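Local coordinates for protein CurH (Lyngbya majuscula, PDB 3KG7) that probably catalyses dehydration of a polyketide intermediate, as the dehydratase domain of the CurH module in the curacin biosynthetic pathway, at residues C[73-87]-C[107-121]. Numbering follows the deposited sequence.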
loop_
_atom_site.group_PDB
_atom_site.type_symbol
_atom_site.label_atom_id
_atom_site.label_comp_id
_atom_site.label_asym_id
_atom_site.label_seq_id
_atom_site.Cartn_x
_atom_site.Cartn_y
_atom_site.Cartn_z
ATOM N N PHE C 73 -22.095 -7.418 3.036
ATOM C CA PHE C 73 -22.043 -5.975 3.197
ATOM C C PHE C 73 -22.299 -5.626 4.649
ATOM O O PHE C 73 -23.273 -6.082 5.253
ATOM C CB PHE C 73 -23.052 -5.272 2.295
ATOM C CG PHE C 73 -23.129 -5.847 0.921
ATOM C CD1 PHE C 73 -22.031 -5.795 0.067
ATOM C CD2 PHE C 73 -24.304 -6.451 0.475
ATOM C CE1 PHE C 73 -22.098 -6.342 -1.206
ATOM C CE2 PHE C 73 -24.382 -7.002 -0.811
ATOM C CZ PHE C 73 -23.278 -6.944 -1.652
ATOM N N GLN C 74 -21.397 -4.829 5.203
ATOM C CA GLN C 74 -21.518 -4.339 6.562
ATOM C C GLN C 74 -22.159 -2.945 6.508
ATOM O O GLN C 74 -23.215 -2.769 5.885
ATOM C CB GLN C 74 -20.140 -4.332 7.238
ATOM C CG GLN C 74 -19.497 -5.719 7.403
ATOM C CD GLN C 74 -18.956 -6.304 6.097
ATOM O OE1 GLN C 74 -18.077 -5.729 5.462
ATOM N NE2 GLN C 74 -19.475 -7.461 5.703
ATOM N N GLN C 75 -21.539 -1.953 7.142
ATOM C CA GLN C 75 -22.091 -0.598 7.083
ATOM C C GLN C 75 -21.869 0.032 5.703
ATOM O O GLN C 75 -20.847 -0.216 5.052
ATOM C CB GLN C 75 -21.590 0.296 8.222
ATOM C CG GLN C 75 -20.206 -0.032 8.759
ATOM C CD GLN C 75 -19.990 0.513 10.169
ATOM O OE1 GLN C 75 -20.849 1.216 10.725
ATOM N NE2 GLN C 75 -18.840 0.188 10.756
ATOM N N PRO C 76 -22.861 0.805 5.231
ATOM C CA PRO C 76 -22.741 1.514 3.955
ATOM C C PRO C 76 -21.706 2.642 3.965
ATOM O O PRO C 76 -21.467 3.256 5.009
ATOM C CB PRO C 76 -24.142 2.104 3.744
ATOM C CG PRO C 76 -24.755 2.140 5.086
ATOM C CD PRO C 76 -24.178 1.005 5.861
ATOM N N LEU C 77 -21.098 2.887 2.805
ATOM C CA LEU C 77 -20.308 4.089 2.579
ATOM C C LEU C 77 -21.265 5.164 2.083
ATOM O O LEU C 77 -21.768 5.078 0.962
ATOM C CB LEU C 77 -19.202 3.825 1.550
ATOM C CG LEU C 77 -17.971 4.739 1.506
ATOM C CD1 LEU C 77 -16.844 4.057 0.764
ATOM C CD2 LEU C 77 -18.262 6.081 0.865
ATOM N N PHE C 78 -21.538 6.157 2.924
ATOM C CA PHE C 78 -22.421 7.268 2.545
ATOM C C PHE C 78 -21.692 8.613 2.569
ATOM O O PHE C 78 -20.662 8.773 3.233
ATOM C CB PHE C 78 -23.694 7.301 3.407
ATOM C CG PHE C 78 -23.441 7.525 4.873
ATOM C CD1 PHE C 78 -23.526 8.807 5.423
ATOM C CD2 PHE C 78 -23.137 6.458 5.712
ATOM C CE1 PHE C 78 -23.300 9.026 6.786
ATOM C CE2 PHE C 78 -22.904 6.664 7.071
ATOM C CZ PHE C 78 -22.989 7.951 7.611
ATOM N N LEU C 79 -22.222 9.570 1.822
ATOM C CA LEU C 79 -21.642 10.899 1.764
ATOM C C LEU C 79 -22.650 11.872 2.343
ATOM O O LEU C 79 -23.587 12.297 1.660
ATOM C CB LEU C 79 -21.256 11.251 0.327
ATOM C CG LEU C 79 -20.364 10.198 -0.348
ATOM C CD1 LEU C 79 -20.031 10.592 -1.773
ATOM C CD2 LEU C 79 -19.082 9.949 0.444
ATOM N N ALA C 80 -22.467 12.183 3.624
ATOM C CA ALA C 80 -23.401 13.031 4.364
ATOM C C ALA C 80 -23.538 14.388 3.694
ATOM O O ALA C 80 -24.625 14.775 3.277
ATOM C CB ALA C 80 -22.949 13.189 5.810
ATOM N N GLU C 81 -22.416 15.086 3.568
ATOM C CA GLU C 81 -22.389 16.416 2.985
ATOM C C GLU C 81 -21.887 16.423 1.548
ATOM O O GLU C 81 -21.215 15.494 1.108
ATOM C CB GLU C 81 -21.559 17.341 3.867
ATOM C CG GLU C 81 -22.314 17.752 5.110
ATOM C CD GLU C 81 -21.511 17.555 6.370
ATOM O OE1 GLU C 81 -20.366 18.052 6.431
ATOM O OE2 GLU C 81 -22.034 16.906 7.303
ATOM N N SER C 82 -22.231 17.488 0.828
ATOM C CA SER C 82 -21.861 17.663 -0.573
ATOM C C SER C 82 -20.363 17.503 -0.821
ATOM O O SER C 82 -19.956 17.065 -1.897
ATOM C CB SER C 82 -22.325 19.036 -1.074
ATOM O OG SER C 82 -21.793 20.086 -0.275
ATOM N N ASN C 83 -19.556 17.852 0.179
ATOM C CA ASN C 83 -18.092 17.853 0.059
ATOM C C ASN C 83 -17.379 16.737 0.833
ATOM O O ASN C 83 -16.147 16.717 0.914
ATOM C CB ASN C 83 -17.529 19.217 0.476
ATOM C CG ASN C 83 -18.174 19.750 1.741
ATOM O OD1 ASN C 83 -18.152 19.103 2.793
ATOM N ND2 ASN C 83 -18.768 20.932 1.638
ATOM N N THR C 84 -18.157 15.815 1.397
ATOM C CA THR C 84 -17.609 14.682 2.134
ATOM C C THR C 84 -16.693 13.844 1.250
ATOM O O THR C 84 -17.066 13.476 0.134
ATOM C CB THR C 84 -18.725 13.800 2.718
ATOM O OG1 THR C 84 -19.487 14.572 3.659
ATOM C CG2 THR C 84 -18.140 12.574 3.414
ATOM N N THR C 85 -15.489 13.582 1.759
ATOM C CA THR C 85 -14.505 12.713 1.124
ATOM C C THR C 85 -14.254 11.543 2.044
ATOM O O THR C 85 -13.997 11.725 3.224
ATOM C CB THR C 85 -13.156 13.452 0.885
ATOM O OG1 THR C 85 -13.309 14.393 -0.181
ATOM C CG2 THR C 85 -12.018 12.484 0.529
ATOM N N ARG C 86 -14.336 10.342 1.493
ATOM C CA ARG C 86 -13.995 9.137 2.228
ATOM C C ARG C 86 -12.798 8.447 1.597
ATOM O O ARG C 86 -12.829 8.061 0.432
ATOM C CB ARG C 86 -15.200 8.193 2.314
ATOM C CG ARG C 86 -16.318 8.767 3.152
ATOM C CD ARG C 86 -17.043 7.696 3.905
ATOM N NE ARG C 86 -17.045 7.984 5.332
ATOM C CZ ARG C 86 -16.387 7.279 6.239
ATOM N NH1 ARG C 86 -15.680 6.212 5.893
ATOM N NH2 ARG C 86 -16.449 7.639 7.503
ATOM N N GLU C 87 -11.738 8.331 2.385
ATOM C CA GLU C 87 -10.521 7.618 2.023
ATOM C C GLU C 87 -10.844 6.121 1.977
ATOM O O GLU C 87 -11.128 5.519 3.008
ATOM C CB GLU C 87 -9.487 7.912 3.104
ATOM C CG GLU C 87 -8.075 7.448 2.842
ATOM C CD GLU C 87 -7.110 7.922 3.927
ATOM O OE1 GLU C 87 -7.275 9.068 4.410
ATOM O OE2 GLU C 87 -6.193 7.156 4.288
ATOM N N SER C 107 -13.276 2.099 4.561
ATOM C CA SER C 107 -13.106 3.538 4.383
ATOM C C SER C 107 -13.103 4.258 5.716
ATOM O O SER C 107 -13.584 3.724 6.711
ATOM C CB SER C 107 -14.159 4.129 3.444
ATOM O OG SER C 107 -15.437 4.136 4.035
ATOM N N ARG C 108 -12.514 5.453 5.728
ATOM C CA ARG C 108 -12.577 6.372 6.860
ATOM C C ARG C 108 -12.729 7.787 6.303
ATOM O O ARG C 108 -12.383 8.042 5.143
ATOM C CB ARG C 108 -11.330 6.242 7.748
ATOM C CG ARG C 108 -10.081 6.953 7.225
ATOM C CD ARG C 108 -8.827 6.706 8.075
ATOM N NE ARG C 108 -7.610 7.040 7.324
ATOM C CZ ARG C 108 -6.362 6.969 7.794
ATOM N NH1 ARG C 108 -6.120 6.578 9.037
ATOM N NH2 ARG C 108 -5.344 7.297 7.012
ATOM N N ASP C 109 -13.255 8.704 7.114
ATOM C CA ASP C 109 -13.418 10.086 6.675
ATOM C C ASP C 109 -12.058 10.672 6.359
ATOM O O ASP C 109 -11.097 10.453 7.099
ATOM C CB ASP C 109 -14.132 10.935 7.726
ATOM C CG ASP C 109 -14.527 12.313 7.194
ATOM O OD1 ASP C 109 -15.725 12.524 6.901
ATOM O OD2 ASP C 109 -13.635 13.181 7.046
ATOM N N GLY C 110 -11.985 11.398 5.247
ATOM C CA GLY C 110 -10.757 12.046 4.815
ATOM C C GLY C 110 -10.260 13.023 5.858
ATOM O O GLY C 110 -9.204 12.812 6.456
ATOM N N ALA C 111 -11.044 14.076 6.092
ATOM C CA ALA C 111 -10.652 15.177 6.975
ATOM C C ALA C 111 -10.347 14.735 8.412
ATOM O O ALA C 111 -9.178 14.698 8.809
ATOM C CB ALA C 111 -11.709 16.283 6.955
ATOM N N LYS C 112 -11.394 14.381 9.166
ATOM C CA LYS C 112 -11.306 14.100 10.612
ATOM C C LYS C 112 -10.288 13.031 11.015
ATOM O O LYS C 112 -9.836 13.006 12.167
ATOM C CB LYS C 112 -12.672 13.686 11.170
ATOM C CG LYS C 112 -13.763 14.740 11.100
ATOM C CD LYS C 112 -14.923 14.409 12.050
ATOM C CE LYS C 112 -15.501 13.006 11.829
ATOM N NZ LYS C 112 -16.129 12.831 10.485
ATOM N N GLN C 113 -9.940 12.158 10.068
ATOM C CA GLN C 113 -9.114 10.982 10.338
ATOM C C GLN C 113 -9.790 10.161 11.443
ATOM O O GLN C 113 -9.319 10.111 12.585
ATOM C CB GLN C 113 -7.668 11.372 10.703
ATOM C CG GLN C 113 -6.915 12.164 9.619
ATOM C CD GLN C 113 -6.319 11.280 8.520
ATOM O OE1 GLN C 113 -5.280 10.644 8.709
ATOM N NE2 GLN C 113 -6.968 11.258 7.362
ATOM N N GLU C 114 -10.919 9.550 11.084
ATOM C CA GLU C 114 -11.729 8.735 11.992
ATOM C C GLU C 114 -11.239 7.279 11.987
ATOM O O GLU C 114 -10.241 6.961 11.334
ATOM C CB GLU C 114 -13.192 8.811 11.553
ATOM C CG GLU C 114 -14.214 8.668 12.673
ATOM C CD GLU C 114 -15.632 9.015 12.223
ATOM O OE1 GLU C 114 -16.013 8.654 11.080
ATOM O OE2 GLU C 114 -16.365 9.646 13.020
ATOM N N GLU C 115 -11.925 6.399 12.715
ATOM C CA GLU C 115 -11.580 4.980 12.692
ATOM C C GLU C 115 -12.141 4.312 11.434
ATOM O O GLU C 115 -13.207 4.698 10.935
ATOM C CB GLU C 115 -12.054 4.280 13.970
ATOM C CG GLU C 115 -11.165 3.113 14.406
ATOM C CD GLU C 115 -9.707 3.517 14.608
ATOM O OE1 GLU C 115 -9.426 4.313 15.539
ATOM O OE2 GLU C 115 -8.847 3.033 13.829
ATOM N N TRP C 116 -11.402 3.325 10.925
ATOM C CA TRP C 116 -11.753 2.647 9.685
ATOM C C TRP C 116 -13.049 1.853 9.834
ATOM O O TRP C 116 -13.240 1.151 10.825
ATOM C CB TRP C 116 -10.631 1.703 9.253
ATOM C CG TRP C 116 -9.356 2.348 8.762
ATOM C CD1 TRP C 116 -8.186 2.473 9.455
ATOM C CD2 TRP C 116 -9.111 2.913 7.459
ATOM N NE1 TRP C 116 -7.231 3.092 8.676
ATOM C CE2 TRP C 116 -7.771 3.373 7.448
ATOM C CE3 TRP C 116 -9.890 3.076 6.302
ATOM C CZ2 TRP C 116 -7.192 3.976 6.322
ATOM C CZ3 TRP C 116 -9.313 3.687 5.186
ATOM C CH2 TRP C 116 -7.980 4.127 5.207
ATOM N N GLN C 117 -13.921 1.972 8.836
ATOM C CA GLN C 117 -15.198 1.277 8.799
ATOM C C GLN C 117 -15.163 0.301 7.645
ATOM O O GLN C 117 -14.747 0.660 6.551
ATOM C CB GLN C 117 -16.335 2.274 8.570
ATOM C CG GLN C 117 -16.456 3.383 9.625
ATOM C CD GLN C 117 -17.660 4.294 9.391
ATOM O OE1 GLN C 117 -18.741 3.842 8.992
ATOM N NE2 GLN C 117 -17.479 5.581 9.646
ATOM N N GLN C 118 -15.605 -0.929 7.879
ATOM C CA GLN C 118 -15.653 -1.915 6.811
ATOM C C GLN C 118 -17.003 -1.878 6.100
ATOM O O GLN C 118 -18.044 -1.733 6.731
ATOM C CB GLN C 118 -15.341 -3.314 7.343
ATOM C CG GLN C 118 -14.778 -4.262 6.275
ATOM C CD GLN C 118 -14.670 -5.704 6.740
ATOM O OE1 GLN C 118 -14.416 -5.971 7.918
ATOM N NE2 GLN C 118 -14.865 -6.643 5.813
ATOM N N HIS C 119 -16.976 -2.009 4.783
ATOM C CA HIS C 119 -18.193 -1.963 3.997
ATOM C C HIS C 119 -18.510 -3.298 3.329
ATOM O O HIS C 119 -19.686 -3.630 3.111
ATOM C CB HIS C 119 -18.108 -0.827 2.981
ATOM C CG HIS C 119 -17.827 0.502 3.607
ATOM N ND1 HIS C 119 -18.750 1.166 4.388
ATOM C CD2 HIS C 119 -16.722 1.282 3.583
ATOM C CE1 HIS C 119 -18.226 2.299 4.815
ATOM N NE2 HIS C 119 -16.997 2.395 4.338
ATOM N N ALA C 120 -17.465 -4.068 3.026
ATOM C CA ALA C 120 -17.639 -5.322 2.309
ATOM C C ALA C 120 -16.524 -6.345 2.542
ATOM O O ALA C 120 -15.376 -5.986 2.820
ATOM C CB ALA C 120 -17.803 -5.054 0.815
ATOM N N SER C 121 -16.892 -7.623 2.432
ATOM C CA SER C 121 -15.934 -8.722 2.388
ATOM C C SER C 121 -16.418 -9.749 1.378
ATOM O O SER C 121 -17.626 -9.899 1.177
ATOM C CB SER C 121 -15.801 -9.382 3.759
ATOM O OG SER C 121 -17.067 -9.799 4.240
#
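At the open end of the antiparallel 86-92/101-109 hairpin, E87 and R108 form a hydrogen-bonded pair: E87 N reaches R108 O at 2.8 Å and R108 N returns to E87 O. Side by side on one face, their side chains form a salt bridge, R108 NH2 to E87 OE2 at 2.9 Å, on the syn side of the carboxylate but 28° out of its plane, the two flat groups standing nearly perpendicular. R108 NH2 has a second carboxylate, E17 of the second subunit, beside the subunit interface; the W116 ring packs over the R108 chain. Two residues back from E87, T85 O accepts G110 N (2.9 Å).

Such pairing is part of the double hotdog fold, where strands 86-92, 101-109 and 117-124 lie in succession and the chain leaving strand 66-73 runs past H119 and back into strand 86-92. The kinked R86 side chain (chi3 124°) lays one guanidinium face over R108 C and D109 N, and NH1 donates to S107 OG (2.8 Å).

H119, which with A120 makes a classic beta bulge opposite V105, accepts Q74 N through its O at 3.0 Å. With CG anti to its carbonyl carbon (chi1 -56°), H119 turns ND1 to Q75 O (2.6 Å), which lies near the ring plane. L77 CB covers one face of that imidazole in a CH-pi contact, 3.8 Å from the ring centroid, while Y54 of helix 52-62 touches both side chains.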